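Local coordinates for endo-1,4-beta-xylanase C (Paenibacillus barcinonensis, PDB 4XUO), which hydrolyses internal beta-1,4-xylosidic linkages of xylan, and is represented here by one of its N-terminal xylan-binding modules, CBM22-1, at residues A87-T92 against L135-T140; V66-V71 against Y125-G130; V72-Y77 against F151-V156. All coordinates share one frame; numbering follows the deposited sequence.

Contact 1 (A87-T92 against L135-T140); sequences ADLKFT and LYLEST. Unlike the reference sequence in segment 87-92: Ala87 (reference Pro).
Thr92 meets two side chains of the neighbouring antiparallel strand, Glu138 and Tyr136. Its OG1 donates to Glu138 OE1 in a very short hydrogen bond of 2.5 Å. The carboxylate gets there because Glu138 CG stands between its own backbone N and carbonyl carbon (chi1 62°), and the rest of the chain runs out extended across Thr92. Thr92 CB sits over one face of the Tyr136 ring, 4.2 Å from the centroid and displaced toward the rim, while CG2 approaches the phenol OH. Arg27 makes a cation-pi contact with the same ring. Lys90 lies alongside Glu138 with its CE 3.6 Å from OE1, yet NZ stays 4.4 Å from that oxygen, short of a salt bridge, and is hydrogen-bonded to Gln106.

The other face, in the interior of the beta-sandwich, is mostly apolar, Ser139 being the exception. Leu137 CD1 rides 4.0 Å above the Phe91 ring plane near its rim, and Leu135 CD1 meets Phe91 CB obliquely. Leu89 and Leu137 also pack on Val78 of the facing sheet. Paired backbone bonds at Lys90-Glu138 and Thr92-Tyr136 fix the register. Farther along, Ser139 OG donates to Asp88 O at 2.6 Å, tilted 26° from the carbonyl plane.

The polar groups of Thr92, Tyr136, Glu138 and Lys90 thus share one face, while the other is hydrocarbon apart from the Ser139 hydroxyl, which is spent on Asp88 O; a hydroxyl donor and a lysine nearby would probably favour an ionised Glu138.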
loop_
_atom_site.group_PDB
_atom_site.type_symbol
_atom_site.label_atom_id
_atom_site.label_comp_id
_atom_site.label_asym_id
_atom_site.label_seq_id
_atom_site.Cartn_x
_atom_site.Cartn_y
_atom_site.Cartn_z
ATOM N N ALA A 87 12.711 10.712 -1.015
ATOM C CA ALA A 87 11.844 10.394 -2.129
ATOM C C ALA A 87 10.366 10.436 -1.722
ATOM O O ALA A 87 10.022 10.366 -0.531
ATOM C CB ALA A 87 12.178 9.025 -2.712
ATOM N N ASP A 88 9.503 10.580 -2.728
ATOM C CA ASP A 88 8.067 10.783 -2.491
ATOM C C ASP A 88 7.384 9.433 -2.689
ATOM O O ASP A 88 7.749 8.690 -3.605
ATOM C CB ASP A 88 7.475 11.844 -3.423
ATOM C CG ASP A 88 8.089 13.265 -3.224
ATOM O OD1 ASP A 88 8.471 13.644 -2.089
ATOM O OD2 ASP A 88 8.197 14.011 -4.237
ATOM N N LEU A 89 6.453 9.089 -1.806
ATOM C CA LEU A 89 5.750 7.787 -1.851
ATOM C C LEU A 89 4.247 8.034 -1.859
ATOM O O LEU A 89 3.761 8.917 -1.147
ATOM C CB LEU A 89 6.062 6.918 -0.618
ATOM C CG LEU A 89 7.305 6.035 -0.701
ATOM C CD1 LEU A 89 8.532 6.874 -0.979
ATOM C CD2 LEU A 89 7.455 5.235 0.587
ATOM N N LYS A 90 3.514 7.229 -2.618
ATOM C CA LYS A 90 2.041 7.277 -2.566
ATOM C C LYS A 90 1.439 5.919 -2.787
ATOM O O LYS A 90 2.112 5.033 -3.359
ATOM C CB LYS A 90 1.483 8.238 -3.619
ATOM C CG LYS A 90 1.650 7.823 -5.074
ATOM C CD LYS A 90 1.106 8.892 -6.013
ATOM C CE LYS A 90 0.615 8.252 -7.291
ATOM N NZ LYS A 90 0.456 9.221 -8.380
ATOM N N PHE A 91 0.172 5.762 -2.391
ATOM C CA PHE A 91 -0.616 4.579 -2.772
ATOM C C PHE A 91 -1.401 4.797 -4.069
ATOM O O PHE A 91 -2.009 5.826 -4.240
ATOM C CB PHE A 91 -1.650 4.262 -1.698
ATOM C CG PHE A 91 -1.082 3.710 -0.416
ATOM C CD1 PHE A 91 -0.469 2.477 -0.370
ATOM C CD2 PHE A 91 -1.283 4.403 0.794
ATOM C CE1 PHE A 91 0.006 1.960 0.824
ATOM C CE2 PHE A 91 -0.827 3.876 1.984
ATOM C CZ PHE A 91 -0.171 2.662 1.995
ATOM N N THR A 92 -1.473 3.794 -4.949
ATOM C CA THR A 92 -2.249 3.849 -6.181
ATOM C C THR A 92 -3.052 2.530 -6.281
ATOM O O THR A 92 -2.609 1.511 -5.796
ATOM C CB THR A 92 -1.280 3.953 -7.381
ATOM O OG1 THR A 92 -0.528 5.168 -7.257
ATOM C CG2 THR A 92 -2.008 3.960 -8.715
ATOM N N LEU A 135 -3.852 -2.697 -5.136
ATOM C CA LEU A 135 -3.182 -1.583 -4.423
ATOM C C LEU A 135 -1.666 -1.776 -4.491
ATOM O O LEU A 135 -1.155 -2.879 -4.314
ATOM C CB LEU A 135 -3.632 -1.596 -2.955
ATOM C CG LEU A 135 -2.980 -0.550 -2.033
ATOM C CD1 LEU A 135 -3.439 0.808 -2.477
ATOM C CD2 LEU A 135 -3.431 -0.829 -0.595
ATOM N N TYR A 136 -0.937 -0.705 -4.728
ATOM C CA TYR A 136 0.513 -0.735 -4.620
ATOM C C TYR A 136 1.071 0.569 -4.082
ATOM O O TYR A 136 0.436 1.625 -4.181
ATOM C CB TYR A 136 1.221 -1.167 -5.928
ATOM C CG TYR A 136 1.025 -0.302 -7.147
ATOM C CD1 TYR A 136 -0.170 -0.337 -7.858
ATOM C CD2 TYR A 136 2.048 0.526 -7.630
ATOM C CE1 TYR A 136 -0.355 0.427 -8.976
ATOM C CE2 TYR A 136 1.882 1.272 -8.762
ATOM C CZ TYR A 136 0.678 1.237 -9.443
ATOM O OH TYR A 136 0.501 1.992 -10.583
ATOM N N LEU A 137 2.262 0.467 -3.503
ATOM C CA LEU A 137 2.973 1.623 -2.914
ATOM C C LEU A 137 4.179 1.920 -3.812
ATOM O O LEU A 137 5.035 1.053 -3.989
ATOM C CB LEU A 137 3.392 1.262 -1.489
ATOM C CG LEU A 137 4.271 2.236 -0.711
ATOM C CD1 LEU A 137 3.529 3.553 -0.422
ATOM C CD2 LEU A 137 4.747 1.605 0.587
ATOM N N GLU A 138 4.227 3.134 -4.367
ATOM C CA GLU A 138 5.175 3.502 -5.413
ATOM C C GLU A 138 5.821 4.845 -5.137
ATOM O O GLU A 138 5.259 5.699 -4.418
ATOM C CB GLU A 138 4.493 3.556 -6.806
ATOM C CG GLU A 138 3.357 4.597 -6.966
ATOM C CD GLU A 138 2.793 4.693 -8.402
ATOM O OE1 GLU A 138 1.578 4.980 -8.570
ATOM O OE2 GLU A 138 3.563 4.464 -9.377
ATOM N N SER A 139 6.973 5.033 -5.773
ATOM C CA SER A 139 7.734 6.287 -5.734
ATOM C C SER A 139 8.168 6.688 -7.125
ATOM O O SER A 139 8.492 5.823 -7.963
ATOM C CB SER A 139 8.984 6.149 -4.869
ATOM O OG SER A 139 9.679 7.405 -4.748
ATOM N N THR A 140 8.183 7.993 -7.383
ATOM C CA THR A 140 8.685 8.516 -8.661
ATOM C C THR A 140 10.196 8.296 -8.757
ATOM O O THR A 140 10.744 8.290 -9.865
ATOM C CB THR A 140 8.362 10.021 -8.863
ATOM O OG1 THR A 140 9.012 10.783 -7.854
ATOM C CG2 THR A 140 6.865 10.285 -8.790
HETATM O O HOH W 1 10.629 10.640 -5.360
#

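Contact 2 (V66-V71 against Y125-G130); sequences VHKNEV and YSYEQG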
loop_
_atom_site.group_PDB
_atom_site.type_symbol
_atom_site.label_atom_id
_atom_site.label_comp_id
_atom_site.label_asym_id
_atom_site.label_seq_id
_atom_site.Cartn_x
_atom_site.Cartn_y
_atom_site.Cartn_z
ATOM N N VAL A 66 -12.618 -4.657 -1.054
ATOM C CA VAL A 66 -13.388 -3.455 -1.365
ATOM C C VAL A 66 -14.377 -3.806 -2.453
ATOM O O VAL A 66 -14.010 -4.356 -3.477
ATOM C CB VAL A 66 -12.481 -2.297 -1.850
ATOM C CG1 VAL A 66 -13.322 -1.051 -2.138
ATOM C CG2 VAL A 66 -11.369 -2.006 -0.841
ATOM N N HIS A 67 -15.638 -3.444 -2.227
ATOM C CA HIS A 67 -16.695 -3.716 -3.174
ATOM C C HIS A 67 -17.362 -2.424 -3.675
ATOM O O HIS A 67 -17.145 -1.314 -3.134
ATOM C CB HIS A 67 -17.654 -4.766 -2.544
ATOM C CG HIS A 67 -16.979 -6.078 -2.280
ATOM N ND1 HIS A 67 -16.880 -7.067 -3.232
ATOM C CD2 HIS A 67 -16.302 -6.533 -1.193
ATOM C CE1 HIS A 67 -16.161 -8.070 -2.752
ATOM N NE2 HIS A 67 -15.825 -7.785 -1.509
ATOM N N LYS A 68 -18.160 -2.555 -4.727
ATOM C CA LYS A 68 -18.662 -1.410 -5.477
ATOM C C LYS A 68 -19.368 -0.339 -4.629
ATOM O O LYS A 68 -20.235 -0.642 -3.824
ATOM C CB LYS A 68 -19.620 -1.886 -6.576
ATOM C CG LYS A 68 -19.926 -0.807 -7.596
ATOM C CD LYS A 68 -21.046 -1.256 -8.535
ATOM C CE LYS A 68 -20.497 -2.019 -9.708
ATOM N NZ LYS A 68 -21.605 -2.257 -10.680
ATOM N N ASN A 69 -18.956 0.903 -4.830
ATOM C CA ASN A 69 -19.490 2.106 -4.155
ATOM C C ASN A 69 -19.186 2.230 -2.655
ATOM O O ASN A 69 -19.613 3.200 -2.021
ATOM C CB ASN A 69 -21.005 2.286 -4.440
ATOM C CG ASN A 69 -21.312 2.508 -5.908
ATOM O OD1 ASN A 69 -20.643 3.292 -6.611
ATOM N ND2 ASN A 69 -22.321 1.810 -6.393
ATOM N N GLU A 70 -18.468 1.268 -2.071
ATOM C CA GLU A 70 -18.057 1.381 -0.667
ATOM C C GLU A 70 -17.009 2.476 -0.602
ATOM O O GLU A 70 -16.145 2.543 -1.466
ATOM C CB GLU A 70 -17.473 0.070 -0.141
ATOM C CG GLU A 70 -18.477 -1.075 -0.030
ATOM C CD GLU A 70 -17.921 -2.321 0.646
ATOM O OE1 GLU A 70 -16.792 -2.751 0.330
ATOM O OE2 GLU A 70 -18.633 -2.897 1.495
ATOM N N VAL A 71 -17.116 3.366 0.385
ATOM C CA VAL A 71 -15.999 4.294 0.673
ATOM C C VAL A 71 -15.129 3.706 1.769
ATOM O O VAL A 71 -15.613 3.401 2.873
ATOM C CB VAL A 71 -16.499 5.671 1.083
ATOM C CG1 VAL A 71 -15.322 6.581 1.378
ATOM C CG2 VAL A 71 -17.355 6.265 -0.031
ATOM N N TYR A 125 -10.738 5.940 -0.579
ATOM C CA TYR A 125 -10.864 5.346 -1.891
ATOM C C TYR A 125 -12.268 4.723 -2.065
ATOM O O TYR A 125 -12.864 4.216 -1.094
ATOM C CB TYR A 125 -9.792 4.252 -2.062
ATOM C CG TYR A 125 -9.889 3.551 -3.395
ATOM C CD1 TYR A 125 -9.461 4.167 -4.539
ATOM C CD2 TYR A 125 -10.496 2.308 -3.515
ATOM C CE1 TYR A 125 -9.579 3.561 -5.771
ATOM C CE2 TYR A 125 -10.635 1.705 -4.745
ATOM C CZ TYR A 125 -10.161 2.342 -5.869
ATOM O OH TYR A 125 -10.285 1.774 -7.108
ATOM N N SER A 126 -12.731 4.778 -3.308
ATOM C CA SER A 126 -13.937 4.090 -3.789
ATOM C C SER A 126 -13.891 3.944 -5.300
ATOM O O SER A 126 -13.179 4.678 -5.988
ATOM C CB SER A 126 -15.172 4.897 -3.411
ATOM O OG SER A 126 -15.217 6.168 -4.050
ATOM N N TYR A 127 -14.700 3.040 -5.825
ATOM C CA TYR A 127 -14.873 2.904 -7.265
ATOM C C TYR A 127 -16.331 2.637 -7.607
ATOM O O TYR A 127 -17.081 2.063 -6.785
ATOM C CB TYR A 127 -13.991 1.785 -7.829
ATOM C CG TYR A 127 -14.471 0.387 -7.521
ATOM C CD1 TYR A 127 -14.306 -0.182 -6.254
ATOM C CD2 TYR A 127 -15.091 -0.370 -8.492
ATOM C CE1 TYR A 127 -14.763 -1.469 -5.976
ATOM C CE2 TYR A 127 -15.550 -1.651 -8.217
ATOM C CZ TYR A 127 -15.379 -2.200 -6.971
ATOM O OH TYR A 127 -15.880 -3.489 -6.727
ATOM N N GLU A 128 -16.684 2.973 -8.842
ATOM C CA GLU A 128 -18.077 2.854 -9.336
ATOM C C GLU A 128 -18.311 1.662 -10.241
ATOM O O GLU A 128 -19.435 1.157 -10.313
ATOM C CB GLU A 128 -18.464 4.114 -10.106
ATOM C CG GLU A 128 -18.273 5.411 -9.334
ATOM C CD GLU A 128 -18.553 6.633 -10.189
ATOM O OE1 GLU A 128 -17.593 7.348 -10.552
ATOM O OE2 GLU A 128 -19.733 6.870 -10.513
ATOM N N GLN A 129 -17.289 1.259 -10.987
ATOM C CA GLN A 129 -17.386 0.090 -11.878
ATOM C C GLN A 129 -16.053 -0.650 -11.893
ATOM O O GLN A 129 -15.013 -0.018 -11.837
ATOM C CB GLN A 129 -17.747 0.538 -13.302
ATOM C CG GLN A 129 -16.898 1.675 -13.843
ATOM C CD GLN A 129 -17.092 1.976 -15.337
ATOM O OE1 GLN A 129 -17.686 2.991 -15.711
ATOM N NE2 GLN A 129 -16.581 1.125 -16.184
ATOM N N GLY A 130 -16.089 -1.976 -11.985
ATOM C CA GLY A 130 -14.862 -2.752 -12.115
ATOM C C GLY A 130 -14.870 -4.180 -11.604
ATOM O O GLY A 130 -15.740 -4.582 -10.814
HETATM O O HOH W 2 -15.644 1.227 -3.720
#
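This is a loop-to-loop contact at one end of the beta-sandwich of the CBM22 module, where the turn leading into strand 71-80 meets the chain leaving strand 119-125. His67 to Glu70 form a type II beta turn, closed by the backbone bond from Glu70 N to His67 O and braced by His67 N, which donates to Glu70 OE1 from above the carboxylate plane. Asn69, at the third position of the turn, takes the left-handed backbone conformation common there, and its N-H points across to Tyr127 O (2.9 Å), the one direct hydrogen bond between the two loops.

Tyr127 has the largest share of the packing. With CG lodged between the backbone N and the carbonyl carbon (chi1 74°), the ring is turned under the turn. Lys68 CA makes an off-centre CH-pi contact with the ring, 4.2 Å from its centroid, and Val66 CG1 slides past CE1 at 4.1 Å. The phenol oxygen comes within 3.2 Å of Lys68 N, but at an angle too poor for a hydrogen bond. Leu133 and Arg95 pack on the same tyrosine from the sheet below. Lys68, bent in the middle of its chain, passes its methylenes along Glu128 O, and CG approaches that oxygen to 3.4 Å.

At the start of strand 71-80, Val71 CA contacts Tyr125 O and Ser126 CB touches Glu70 O. Between the loops sits one water molecule, which accepts from Tyr127 N at 2.9 Å and lies 2.7 Å from Glu70 O.

Contact 3 (V72-Y77 against F151-V156); sequences VEISGY and FQIRLV
Val72 opens the pairing by setting CB against Ile153 CG2 (3.9 Å), with CG1 turned to Leu155 CD1. Glu73 and Arg154 exchange backbone bonds, Glu73 N to Arg154 O being the shorter at 2.8 Å. Glu73 CB also touches Val156 CG2 (3.7 Å), where the second strand turns a corner. Ile74 returns to the buried face. Its CG2, anti to the backbone N, lies alongside Phe151 and reaches CE1 at 3.6 Å, while CG1 runs beside Ile153 CG1. This antiparallel pair belongs to one sheet of the jelly-roll sandwich, and its apolar face packs on Leu135 of the other. A serine in place of Phe151 would probably open a gap beside Ile74 and Leu135 and deprive Trp24 of its edge-to-face partner. Ser75 lies on the opposite face from Ile74 and trades backbone bonds with Gln152. A water that donates to Glu73 O (3.0 Å) also accepts from Gln152 NE2 and lies 2.8 Å from Ser75 OG. At Gly76 the backbones draw together, its CA 4.2 Å from that of Phe151, the shortest CA spacing of the pair, and beyond it the Tyr77 ring stacks on Tyr40.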
loop_
_atom_site.group_PDB
_atom_site.type_symbol
_atom_site.label_atom_id
_atom_site.label_comp_id
_atom_site.label_asym_id
_atom_site.label_seq_id
_atom_site.Cartn_x
_atom_site.Cartn_y
_atom_site.Cartn_z
ATOM N N VAL A 72 -13.838 3.523 1.468
ATOM C CA VAL A 72 -12.879 3.012 2.452
ATOM C C VAL A 72 -11.745 4.002 2.730
ATOM O O VAL A 72 -11.543 4.962 1.996
ATOM C CB VAL A 72 -12.283 1.632 2.042
ATOM C CG1 VAL A 72 -13.419 0.642 1.777
ATOM C CG2 VAL A 72 -11.408 1.763 0.806
ATOM N N GLU A 73 -11.055 3.771 3.836
ATOM C CA GLU A 73 -9.894 4.580 4.244
ATOM C C GLU A 73 -8.643 3.692 4.405
ATOM O O GLU A 73 -8.637 2.739 5.194
ATOM C CB GLU A 73 -10.206 5.317 5.556
ATOM C CG GLU A 73 -9.215 6.436 5.938
ATOM C CD GLU A 73 -9.849 7.405 6.942
ATOM O OE1 GLU A 73 -10.200 8.534 6.539
ATOM O OE2 GLU A 73 -10.085 6.985 8.097
ATOM N N ILE A 74 -7.601 4.021 3.613
ATOM C CA ILE A 74 -6.364 3.271 3.498
ATOM C C ILE A 74 -5.264 4.059 4.182
ATOM O O ILE A 74 -5.085 5.239 3.872
ATOM C CB ILE A 74 -5.987 3.025 2.018
ATOM C CG1 ILE A 74 -7.133 2.282 1.322
ATOM C CG2 ILE A 74 -4.691 2.221 1.894
ATOM C CD1 ILE A 74 -7.000 2.116 -0.177
ATOM N N SER A 75 -4.567 3.426 5.114
ATOM C CA SER A 75 -3.485 4.089 5.842
ATOM C C SER A 75 -2.332 3.171 6.200
ATOM O O SER A 75 -2.460 1.933 6.273
ATOM C CB SER A 75 -4.015 4.704 7.125
ATOM O OG SER A 75 -4.550 3.677 7.954
ATOM N N GLY A 76 -1.186 3.791 6.451
ATOM C CA GLY A 76 0.014 3.046 6.817
ATOM C C GLY A 76 1.175 3.989 7.072
ATOM O O GLY A 76 1.101 5.193 6.767
ATOM N N TYR A 77 2.215 3.448 7.697
ATOM C CA TYR A 77 3.431 4.195 8.016
ATOM C C TYR A 77 4.598 3.676 7.194
ATOM O O TYR A 77 4.762 2.457 7.000
ATOM C CB TYR A 77 3.735 4.102 9.495
ATOM C CG TYR A 77 2.703 4.796 10.325
ATOM C CD1 TYR A 77 1.464 4.195 10.573
ATOM C CD2 TYR A 77 2.936 6.045 10.852
ATOM C CE1 TYR A 77 0.512 4.839 11.346
ATOM C CE2 TYR A 77 1.980 6.684 11.621
ATOM C CZ TYR A 77 0.775 6.071 11.855
ATOM O OH TYR A 77 -0.183 6.706 12.617
ATOM N N PHE A 151 -0.323 -1.193 8.469
ATOM C CA PHE A 151 -1.220 -0.960 7.340
ATOM C C PHE A 151 -2.651 -1.304 7.728
ATOM O O PHE A 151 -2.877 -2.287 8.437
ATOM C CB PHE A 151 -0.767 -1.779 6.124
ATOM C CG PHE A 151 -1.685 -1.651 4.931
ATOM C CD1 PHE A 151 -1.636 -0.545 4.103
ATOM C CD2 PHE A 151 -2.586 -2.656 4.647
ATOM C CE1 PHE A 151 -2.489 -0.428 3.015
ATOM C CE2 PHE A 151 -3.447 -2.559 3.562
ATOM C CZ PHE A 151 -3.396 -1.442 2.740
ATOM N N GLN A 152 -3.602 -0.472 7.307
ATOM C CA GLN A 152 -5.023 -0.663 7.654
ATOM C C GLN A 152 -5.973 -0.183 6.558
ATOM O O GLN A 152 -5.711 0.806 5.897
ATOM C CB GLN A 152 -5.329 0.088 8.960
ATOM C CG GLN A 152 -6.740 -0.029 9.500
ATOM C CD GLN A 152 -6.919 0.781 10.793
ATOM O OE1 GLN A 152 -6.554 0.320 11.862
ATOM N NE2 GLN A 152 -7.432 1.990 10.689
ATOM N N ILE A 153 -7.099 -0.872 6.402
ATOM C CA ILE A 153 -8.173 -0.413 5.565
ATOM C C ILE A 153 -9.440 -0.484 6.444
ATOM O O ILE A 153 -9.722 -1.542 6.995
ATOM C CB ILE A 153 -8.374 -1.299 4.314
ATOM C CG1 ILE A 153 -7.105 -1.328 3.454
ATOM C CG2 ILE A 153 -9.573 -0.821 3.533
ATOM C CD1 ILE A 153 -7.244 -2.075 2.132
ATOM N N ARG A 154 -10.161 0.635 6.528
ATOM C CA ARG A 154 -11.374 0.786 7.357
ATOM C C ARG A 154 -12.544 1.198 6.448
ATOM O O ARG A 154 -12.391 1.966 5.497
ATOM C CB ARG A 154 -11.113 1.849 8.465
ATOM C CG ARG A 154 -12.280 2.097 9.421
ATOM C CD ARG A 154 -12.055 3.356 10.251
ATOM N NE ARG A 154 -10.969 3.161 11.202
ATOM C CZ ARG A 154 -11.116 2.660 12.427
ATOM N NH1 ARG A 154 -12.318 2.295 12.886
ATOM N NH2 ARG A 154 -10.050 2.526 13.206
ATOM N N LEU A 155 -13.736 0.684 6.718
ATOM C CA LEU A 155 -14.919 1.094 5.969
ATOM C C LEU A 155 -15.402 2.425 6.529
ATOM O O LEU A 155 -15.662 2.541 7.748
ATOM C CB LEU A 155 -16.023 0.034 6.094
ATOM C CG LEU A 155 -17.280 0.223 5.215
ATOM C CD1 LEU A 155 -17.052 0.208 3.715
ATOM C CD2 LEU A 155 -18.280 -0.853 5.601
ATOM N N VAL A 156 -15.497 3.409 5.649
ATOM C CA VAL A 156 -16.002 4.738 5.993
ATOM C C VAL A 156 -17.517 4.783 5.824
ATOM O O VAL A 156 -18.219 5.245 6.742
ATOM C CB VAL A 156 -15.375 5.863 5.134
ATOM C CG1 VAL A 156 -15.974 7.221 5.528
ATOM C CG2 VAL A 156 -13.863 5.894 5.327
HETATM O O HOH W 3 -7.242 3.033 7.866
#

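In the fold
From the N terminus the chain first supplies the turn 66-71, continues directly into 72-77, and then crosses to the second sheet at 87-92. The return passage brings the partners in the order 125-130, 135-140 and 151-156. Contact 2 therefore closes first, at one end of the sandwich, contact 1 next and contact 3 last. The loop of contact 3 encloses contact 1, whereas contact 2 crosses both. Contacts 1 and 3 lie in facing sheets and meet in the core, where Leu135 CD2 packs on Phe151 CZ at 3.4 Å. Contact 2 adjoins contact 3 through a probable hydrogen bond from Val156 N to Val71 O (2.8 Å).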